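Pseudoperoxidase (Leishmania major, PDB 5VIA) binds heme b through axial cysteine and histidine ligands and belongs to the heme peroxidase family, although it is named a pseudoperoxidase. Local coordinates at residues 15-20 and 286-291. Numbering follows the deposited sequence.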
ATOM      1  N   ALA A  15      19.858  -8.600  12.510  1.00 54.20           N
ATOM      2  CA  ALA A  15      19.217  -7.420  13.073  1.00 51.84           C
ATOM      3  C   ALA A  15      18.252  -6.847  12.045  1.00 50.12           C
ATOM      4  O   ALA A  15      18.610  -6.693  10.874  1.00 50.38           O
ATOM      5  CB  ALA A  15      20.255  -6.389  13.450  1.00 53.66           C
ATOM      6  N   ARG A  16      17.036  -6.527  12.482  1.00 41.96           N
ATOM      7  CA  ARG A  16      16.004  -6.016  11.587  1.00 39.98           C
ATOM      8  C   ARG A  16      16.381  -4.682  10.935  1.00 39.17           C
ATOM      9  O   ARG A  16      15.898  -4.370   9.845  1.00 38.84           O
ATOM     10  CB  ARG A  16      14.668  -5.894  12.332  1.00 40.11           C
ATOM     11  CG  ARG A  16      14.710  -4.947  13.523  1.00 40.69           C
ATOM     12  CD  ARG A  16      13.442  -5.019  14.368  1.00 40.02           C
ATOM     13  NE  ARG A  16      13.613  -4.279  15.622  1.00 40.70           N
ATOM     14  CZ  ARG A  16      12.755  -4.308  16.637  1.00 39.39           C
ATOM     15  NH1 ARG A  16      11.654  -5.047  16.557  1.00 37.31           N
ATOM     16  NH2 ARG A  16      13.003  -3.605  17.733  1.00 39.47           N
ATOM     17  N   GLU A  17      17.243  -3.907  11.592  1.00 49.62           N
ATOM     18  CA  GLU A  17      17.660  -2.610  11.060  1.00 49.95           C
ATOM     19  C   GLU A  17      18.658  -2.760   9.918  1.00 51.16           C
ATOM     20  O   GLU A  17      18.754  -1.881   9.055  1.00 51.74           O
ATOM     21  CB  GLU A  17      18.272  -1.728  12.151  1.00 54.66           C
ATOM     22  CG  GLU A  17      17.690  -1.930  13.531  1.00 58.42           C
ATOM     23  CD  GLU A  17      18.360  -3.068  14.269  1.00 62.96           C
ATOM     24  OE1 GLU A  17      19.596  -3.225  14.132  1.00 65.42           O
ATOM     25  OE2 GLU A  17      17.646  -3.810  14.976  1.00 63.21           O
ATOM     26  N   ASP A  18      19.410  -3.861   9.924  1.00 46.82           N
ATOM     27  CA  ASP A  18      20.350  -4.154   8.843  1.00 48.03           C
ATOM     28  C   ASP A  18      19.592  -4.413   7.546  1.00 46.21           C
ATOM     29  O   ASP A  18      19.985  -3.925   6.484  1.00 47.19           O
ATOM     30  CB  ASP A  18      21.220  -5.368   9.184  1.00 51.78           C
ATOM     31  CG  ASP A  18      22.290  -5.052  10.210  1.00 55.14           C
ATOM     32  OD1 ASP A  18      22.522  -3.853  10.472  1.00 55.34           O
ATOM     33  OD2 ASP A  18      22.910  -6.002  10.741  1.00 57.69           O
ATOM     34  N   VAL A  19      18.505  -5.177   7.639  1.00 38.67           N
ATOM     35  CA  VAL A  19      17.691  -5.480   6.468  1.00 37.65           C
ATOM     36  C   VAL A  19      17.057  -4.189   5.957  1.00 36.69           C
ATOM     37  O   VAL A  19      17.100  -3.894   4.757  1.00 35.88           O
ATOM     38  CB  VAL A  19      16.591  -6.523   6.776  1.00 38.13           C
ATOM     39  CG1 VAL A  19      15.861  -6.916   5.493  1.00 36.40           C
ATOM     40  CG2 VAL A  19      17.202  -7.752   7.435  1.00 37.83           C
ATOM     41  N   VAL A  20      16.494  -3.412   6.878  1.00 38.78           N
ATOM     42  CA  VAL A  20      15.954  -2.099   6.540  1.00 38.31           C
ATOM     43  C   VAL A  20      17.003  -1.194   5.875  1.00 38.19           C
ATOM     44  O   VAL A  20      16.717  -0.515   4.889  1.00 38.55           O
ATOM     45  CB  VAL A  20      15.342  -1.410   7.784  1.00 39.13           C
ATOM     46  CG1 VAL A  20      15.086   0.071   7.516  1.00 37.07           C
ATOM     47  CG2 VAL A  20      14.048  -2.128   8.211  1.00 37.53           C
ATOM     48  N   ARG A 286       6.741 -14.159  16.256  1.00 43.42           N
ATOM     49  CA  ARG A 286       7.532 -14.117  17.474  1.00 48.46           C
ATOM     50  C   ARG A 286       8.009 -12.710  17.806  1.00 47.81           C
ATOM     51  O   ARG A 286       8.466 -11.978  16.924  1.00 44.07           O
ATOM     52  CB  ARG A 286       8.714 -15.079  17.365  1.00 52.41           C
ATOM     53  CG  ARG A 286       8.302 -16.516  17.065  1.00 57.06           C
ATOM     54  CD  ARG A 286       9.432 -17.488  17.358  1.00 64.26           C
ATOM     55  NE  ARG A 286       9.384 -18.676  16.507  1.00 68.65           N
ATOM     56  CZ  ARG A 286       9.707 -18.678  15.215  1.00 69.06           C
ATOM     57  NH1 ARG A 286      10.083 -17.550  14.625  1.00 68.49           N
ATOM     58  NH2 ARG A 286       9.648 -19.800  14.508  1.00 69.81           N
ATOM     59  N   PRO A 287       7.876 -12.316  19.082  1.00 51.40           N
ATOM     60  CA  PRO A 287       8.414 -11.030  19.531  1.00 52.62           C
ATOM     61  C   PRO A 287       9.910 -10.954  19.264  1.00 54.66           C
ATOM     62  O   PRO A 287      10.624 -11.932  19.474  1.00 59.98           O
ATOM     63  CB  PRO A 287       8.129 -11.045  21.032  1.00 56.78           C
ATOM     64  CG  PRO A 287       6.882 -11.876  21.148  1.00 55.06           C
ATOM     65  CD  PRO A 287       7.070 -12.973  20.127  1.00 52.77           C
ATOM     66  N   TYR A 288      10.368  -9.807  18.776  1.00 44.61           N
ATOM     67  CA  TYR A 288      11.751  -9.642  18.351  1.00 44.02           C
ATOM     68  C   TYR A 288      12.691  -9.515  19.545  1.00 55.02           C
ATOM     69  O   TYR A 288      12.329  -8.965  20.588  1.00 54.64           O
ATOM     70  CB  TYR A 288      11.868  -8.413  17.446  1.00 39.60           C
ATOM     71  CG  TYR A 288      13.250  -8.142  16.887  1.00 39.12           C
ATOM     72  CD1 TYR A 288      13.658  -8.708  15.685  1.00 37.21           C
ATOM     73  CD2 TYR A 288      14.132  -7.294  17.546  1.00 40.11           C
ATOM     74  CE1 TYR A 288      14.905  -8.454  15.166  1.00 43.16           C
ATOM     75  CE2 TYR A 288      15.387  -7.033  17.029  1.00 43.63           C
ATOM     76  CZ  TYR A 288      15.766  -7.615  15.843  1.00 45.07           C
ATOM     77  OH  TYR A 288      17.012  -7.353  15.327  1.00 50.17           O
ATOM     78  N   SER A 289      13.895 -10.043  19.376  1.00 53.83           N
ATOM     79  CA  SER A 289      14.954  -9.913  20.363  1.00 61.85           C
ATOM     80  C   SER A 289      16.205  -9.590  19.568  1.00 62.35           C
ATOM     81  O   SER A 289      16.390 -10.120  18.470  1.00 56.21           O
ATOM     82  CB  SER A 289      15.134 -11.233  21.118  1.00 67.50           C
ATOM     83  OG  SER A 289      15.898 -11.062  22.298  1.00 77.05           O
ATOM     84  N   ASP A 290      17.054  -8.708  20.084  1.00 71.11           N
ATOM     85  CA  ASP A 290      18.302  -8.413  19.389  1.00 75.65           C
ATOM     86  C   ASP A 290      19.179  -9.658  19.430  1.00 76.94           C
ATOM     87  O   ASP A 290      19.440 -10.195  20.505  1.00 82.46           O
ATOM     88  CB  ASP A 290      19.022  -7.218  20.019  1.00 83.66           C
ATOM     89  CG  ASP A 290      20.286  -6.835  19.268  1.00 92.07           C
ATOM     90  OD1 ASP A 290      20.186  -6.099  18.261  1.00 90.43           O
ATOM     91  OD2 ASP A 290      21.380  -7.271  19.684  1.00 99.48           O
ATOM     92  N   PRO A 291      19.623 -10.128  18.253  1.00 63.89           N
ATOM     93  CA  PRO A 291      20.396 -11.368  18.141  1.00 67.11           C
ATOM     94  C   PRO A 291      21.776 -11.256  18.781  1.00 78.58           C
ATOM     95  O   PRO A 291      22.412 -12.274  19.054  1.00 84.65           O
ATOM     96  CB  PRO A 291      20.543 -11.545  16.629  1.00 61.21           C
ATOM     97  CG  PRO A 291      20.455 -10.174  16.078  1.00 60.53           C
ATOM     98  CD  PRO A 291      19.467  -9.458  16.949  1.00 59.03           C
TER
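R16 sets CG between its backbone N and carbonyl carbon (chi1 60°) and then runs extended to NE, while Y288 carries its CG anti to the backbone N. The arginine chain passes over one face of the tyrosine ring. CD sits almost exactly above the ring, 3.6 Å from the Y288 centroid, a CH-pi contact. Farther out, the guanidinium lies flat on the ring with the two planes only 9° apart. It is displaced toward the CB end: R16 CZ comes to 3.4 Å from Y288 CD2, and R16 NH1 reaches 3.5 Å from Y288 CB, so the cation-pi contact is off-centre. Y288 OH accepts a hydrogen bond from R16 N at 3.0 Å (N-H...O 157°). A15 is the N-cap residue of helix 16-29, so the bonded amide is one of the first-turn N-H groups that have no carbonyl of the same helix to bond. The contact joins the C-terminal tail to the start of helix 16-29, the first helix of this heme-peroxidase-family chain, at the surface and away from the heme. Just upstream of Y288, strand 286-287 pairs antiparallel with 112-113. R16 NH1 also makes a weak hydrogen bond to D109 O, and helix 85-99 (L91) and helix 105-109 (L108) touch the arginine. A15 CA, one residue before the N-H that bonds the phenol oxygen, lies near the ring plane at its edge, 3.2 Å from Y288 OH. The E17 carboxylate, nearly perpendicular to the ring, brings OE2 to 3.6 Å from Y288 OH. Beyond the tyrosine, P291 CG rests 3.9 Å from A15 N.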